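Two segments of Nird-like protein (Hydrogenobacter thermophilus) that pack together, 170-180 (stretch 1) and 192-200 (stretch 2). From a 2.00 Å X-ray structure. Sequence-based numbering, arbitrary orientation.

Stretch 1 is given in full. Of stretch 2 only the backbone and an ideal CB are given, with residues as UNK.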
# COMPACT_ATOMS: atom_id res chain seq x y z
N GLU A 170 -7.27 19.75 -9.70
CA GLU A 170 -8.52 18.99 -9.64
C GLU A 170 -8.69 18.12 -10.88
O GLU A 170 -9.41 17.12 -10.85
CB GLU A 170 -9.71 19.92 -9.46
CG GLU A 170 -9.64 20.78 -8.21
CD GLU A 170 -9.72 19.96 -6.93
OE1 GLU A 170 -10.50 18.99 -6.89
OE2 GLU A 170 -9.00 20.30 -5.96
N GLU A 171 -8.03 18.49 -11.97
CA GLU A 171 -8.05 17.68 -13.19
C GLU A 171 -7.22 16.41 -13.00
O GLU A 171 -7.66 15.32 -13.36
CB GLU A 171 -7.51 18.47 -14.39
CG GLU A 171 -7.54 17.68 -15.69
CD GLU A 171 -7.02 18.47 -16.87
OE1 GLU A 171 -5.78 18.57 -17.02
OE2 GLU A 171 -7.85 18.99 -17.65
N GLU A 172 -6.03 16.57 -12.43
CA GLU A 172 -5.16 15.44 -12.14
C GLU A 172 -5.80 14.50 -11.12
O GLU A 172 -5.61 13.29 -11.17
CB GLU A 172 -3.79 15.92 -11.65
CG GLU A 172 -2.97 16.66 -12.70
CD GLU A 172 -1.75 17.37 -12.12
OE1 GLU A 172 -1.85 17.89 -10.99
OE2 GLU A 172 -0.71 17.41 -12.80
N LYS A 173 -6.58 15.08 -10.20
CA LYS A 173 -7.33 14.29 -9.22
C LYS A 173 -8.37 13.42 -9.92
O LYS A 173 -8.50 12.24 -9.62
CB LYS A 173 -8.01 15.19 -8.20
CG LYS A 173 -7.07 15.82 -7.18
CD LYS A 173 -7.86 16.52 -6.08
CE LYS A 173 -6.95 17.20 -5.08
NZ LYS A 173 -7.72 17.86 -3.98
N ARG A 174 -9.10 14.02 -10.86
CA ARG A 174 -10.09 13.30 -11.65
C ARG A 174 -9.43 12.21 -12.49
O ARG A 174 -9.94 11.09 -12.60
CB ARG A 174 -10.86 14.25 -12.57
CG ARG A 174 -11.75 15.25 -11.86
CD ARG A 174 -12.70 15.93 -12.85
NE ARG A 174 -11.98 16.55 -13.96
CZ ARG A 174 -11.57 17.81 -13.98
NH1 ARG A 174 -11.80 18.60 -12.94
NH2 ARG A 174 -10.94 18.29 -15.04
N ILE A 175 -8.28 12.54 -13.08
CA ILE A 175 -7.49 11.59 -13.86
C ILE A 175 -7.13 10.37 -13.01
O ILE A 175 -7.42 9.24 -13.40
CB ILE A 175 -6.20 12.24 -14.41
CG1 ILE A 175 -6.52 13.21 -15.54
CG2 ILE A 175 -5.23 11.18 -14.90
CD1 ILE A 175 -5.30 13.92 -16.11
N VAL A 176 -6.51 10.61 -11.86
CA VAL A 176 -6.19 9.55 -10.91
C VAL A 176 -7.45 8.80 -10.48
O VAL A 176 -7.46 7.57 -10.42
CB VAL A 176 -5.47 10.10 -9.67
CG1 VAL A 176 -5.33 9.03 -8.61
CG2 VAL A 176 -4.11 10.65 -10.05
N SER A 177 -8.52 9.55 -10.21
CA SER A 177 -9.79 8.99 -9.75
C SER A 177 -10.35 7.91 -10.68
O SER A 177 -10.73 6.83 -10.22
CB SER A 177 -10.82 10.10 -9.57
OG SER A 177 -12.10 9.57 -9.31
N ILE A 178 -10.38 8.20 -11.98
CA ILE A 178 -11.01 7.30 -12.94
C ILE A 178 -10.06 6.27 -13.56
O ILE A 178 -10.51 5.28 -14.14
CB ILE A 178 -11.70 8.07 -14.08
CG1 ILE A 178 -10.68 8.56 -15.11
CG2 ILE A 178 -12.53 9.23 -13.54
CD1 ILE A 178 -11.26 8.75 -16.49
N THR A 179 -8.75 6.49 -13.43
CA THR A 179 -7.76 5.59 -14.02
C THR A 179 -7.22 4.54 -13.04
O THR A 179 -6.67 3.53 -13.45
CB THR A 179 -6.56 6.36 -14.62
OG1 THR A 179 -5.95 7.18 -13.62
CG2 THR A 179 -7.01 7.22 -15.79
N GLN A 180 -7.39 4.80 -11.74
CA GLN A 180 -6.79 3.96 -10.69
C GLN A 180 -7.26 2.51 -10.68
O GLN A 180 -6.56 1.64 -10.15
CB GLN A 180 -7.00 4.60 -9.31
CG GLN A 180 -8.47 4.79 -8.92
CD GLN A 180 -8.64 5.47 -7.58
OE1 GLN A 180 -7.87 5.23 -6.65
NE2 GLN A 180 -9.65 6.33 -7.47
N UNK A 192 -11.82 5.32 -23.53
CA UNK A 192 -12.99 5.58 -22.70
C UNK A 192 -12.68 6.56 -21.57
O UNK A 192 -13.49 7.44 -21.27
CB UNK A 192 -13.52 4.27 -22.12
N UNK A 193 -11.51 6.40 -20.96
CA UNK A 193 -11.03 7.34 -19.94
C UNK A 193 -10.99 8.75 -20.50
O UNK A 193 -11.45 9.70 -19.87
CB UNK A 193 -9.64 6.93 -19.43
N UNK A 194 -10.42 8.89 -21.70
CA UNK A 194 -10.28 10.18 -22.35
C UNK A 194 -11.64 10.82 -22.65
O UNK A 194 -11.82 12.03 -22.46
CB UNK A 194 -9.48 10.03 -23.64
N UNK A 195 -12.59 10.02 -23.13
CA UNK A 195 -13.94 10.50 -23.39
C UNK A 195 -14.60 11.01 -22.11
O UNK A 195 -15.24 12.06 -22.11
CB UNK A 195 -14.79 9.39 -24.01
N UNK A 196 -14.43 10.26 -21.02
CA UNK A 196 -14.98 10.64 -19.73
C UNK A 196 -14.35 11.94 -19.22
O UNK A 196 -15.01 12.76 -18.59
CB UNK A 196 -14.77 9.51 -18.72
N UNK A 197 -13.06 12.11 -19.51
CA UNK A 197 -12.34 13.30 -19.10
C UNK A 197 -12.53 14.46 -20.07
O UNK A 197 -11.96 15.53 -19.89
CB UNK A 197 -10.85 12.98 -18.96
N UNK A 198 -13.35 14.23 -21.10
CA UNK A 198 -13.65 15.23 -22.12
C UNK A 198 -12.39 15.73 -22.82
O UNK A 198 -12.27 16.92 -23.13
CB UNK A 198 -14.40 16.41 -21.49
N UNK A 199 -11.45 14.82 -23.07
CA UNK A 199 -10.21 15.16 -23.76
C UNK A 199 -9.83 14.06 -24.74
O UNK A 199 -10.43 12.99 -24.75
CB UNK A 199 -9.08 15.39 -22.76
N UNK A 200 -8.82 14.34 -25.57
CA UNK A 200 -8.32 13.33 -26.50
C UNK A 200 -7.45 12.34 -25.75
O UNK A 200 -7.05 12.59 -24.61
CB UNK A 200 -7.54 13.97 -27.65

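Most of stretch 1 is helix. The helix at 192-196 crosses it at 140°, closer to antiparallel than to parallel, with the axes 10.5 Å apart at closest. The face on offer is mostly apolar: Ile-175, Ile-178 and Thr-179, with Glu-171 and Arg-174 earlier in the helix.

Position 192 is helical. Its CA-to-CB bond points sideways, and no atom of stretch 1 lies within 5.5 Å of the ideal CB. Many residues would do, polar ones included. It is Glu-192, which makes no contact here.

Position 193 points toward stretch 1. Its ideal CB lies 3.8 Å from Ile-178 CD1 and 4.5 Å from Thr-179 CG2, and the CA of position 193 is 7.0 Å from Thr-179 CA. A flat or branched apolar side chain would suit, and an aromatic one could lie along both residues. The residue is Tyr-193, chi1 m. Thr-179 CG2 sits over one ring face, 4.1 Å from the centroid of the Tyr-193 ring, a CH-pi contact. Thr-179 OG1 meanwhile donates to Ile-175 O at 2.5 Å, which goes with a methyl turned to the ring. Tyr-193 CD1 is 3.8 Å from Ile-178 CD1, and Tyr-193 CE1 comes within 3.1 Å of Ile-178 O. Water 1 O donates to Ile-178 O at 2.7 Å. The hydrogen bond between water 1 O and Tyr-193 OH is weak, at 3.4 Å. No direct hydrogen bond crosses between the stretches.

Position 194 points away and position 195 is out of reach, so any helix-compatible residue would do, small or long. They are Ala-194 and Lys-195.

Position 196 points toward stretch 1, its ideal CB 4.2 Å from Ile-178 CD1. An apolar residue would fit, as would a long chain with a polar end. It is Arg-196. Its guanidinium lays one face against Ile-178 CG2, which is 3.7 Å from Arg-196 NH2.

Position 197 points sideways, with its ideal CB 4.9 Å from Ile-178 CD1. The CA of position 197 is 7.3 Å from Ile-175 CA. A branched aliphatic chain, or methionine, could reach the isoleucines. It is Leu-197, m,t, and its end comes nearer. Leu-197 CG is 3.6 Å from Ile-178 CD1, Leu-197 CD1 is 3.8 Å from Ile-175 CG1, and Leu-197 CD2 is 4.2 Å from Arg-174 CB.

Position 198 has phi/psi 58/38 and closes the helix in a Schellman motif. Glycine or asparagine would be common choices. It is Arg-198, and Arg-198 NH1 donates to Lys-195 O at 3.2 Å.

Position 199 is extended and points toward stretch 1, yet no atom there lies within 5.5 Å of the ideal CB. A long side chain, such as methionine, lysine or arginine, could reach stretch 1; a short one would leave it untouched. It is Met-199, modelled as selenomethionine. Met-199 CE reaches 3.9 Å from Glu-171 OE2 and 4.4 Å from Ile-175 CD1.

Position 200 is out of reach, at a helix N-cap, where serine, threonine, aspartate or asparagine suit. Ser-200 caps a backbone N just past the stretch.

Stretch 2 (192-200) EYAKRLRMS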
# COMPACT_ATOMS: atom_id res chain seq x y z
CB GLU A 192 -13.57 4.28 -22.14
CG GLU A 192 -14.57 3.61 -23.07
CD GLU A 192 -15.62 4.57 -23.60
OE1 GLU A 192 -16.18 5.35 -22.80
OE2 GLU A 192 -15.87 4.55 -24.82
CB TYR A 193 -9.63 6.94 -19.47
CG TYR A 193 -9.57 5.72 -18.58
CD1 TYR A 193 -10.68 5.29 -17.87
CD2 TYR A 193 -8.39 4.99 -18.45
CE1 TYR A 193 -10.63 4.17 -17.06
CE2 TYR A 193 -8.33 3.87 -17.64
CZ TYR A 193 -9.45 3.47 -16.95
OH TYR A 193 -9.39 2.35 -16.15
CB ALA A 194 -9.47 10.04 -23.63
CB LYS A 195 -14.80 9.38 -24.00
CG LYS A 195 -14.41 8.98 -25.42
CD LYS A 195 -15.38 7.93 -25.96
CE LYS A 195 -14.96 7.40 -27.32
NZ LYS A 195 -14.97 8.46 -28.37
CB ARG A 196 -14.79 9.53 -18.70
CG ARG A 196 -15.65 8.29 -18.93
CD ARG A 196 -15.23 7.13 -18.02
NE ARG A 196 -15.46 7.42 -16.61
CZ ARG A 196 -15.13 6.60 -15.61
NH1 ARG A 196 -14.55 5.44 -15.87
NH2 ARG A 196 -15.38 6.94 -14.36
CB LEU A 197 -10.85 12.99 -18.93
CG LEU A 197 -10.55 12.04 -17.77
CD1 LEU A 197 -9.11 11.56 -17.80
CD2 LEU A 197 -10.87 12.70 -16.45
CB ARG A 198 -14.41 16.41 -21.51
CG ARG A 198 -15.70 16.03 -20.80
CD ARG A 198 -16.76 15.56 -21.79
NE ARG A 198 -18.07 15.47 -21.15
CZ ARG A 198 -18.61 14.35 -20.69
NH1 ARG A 198 -17.95 13.20 -20.80
NH2 ARG A 198 -19.81 14.37 -20.12
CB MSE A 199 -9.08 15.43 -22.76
CG MSE A 199 -8.72 14.26 -21.85
SE MSE A 199 -7.17 14.60 -20.72
CE MSE A 199 -8.04 15.47 -19.23
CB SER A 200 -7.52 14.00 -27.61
OG SER A 200 -6.29 14.50 -27.13
O HOH W 1 -10.72 2.84 -13.07
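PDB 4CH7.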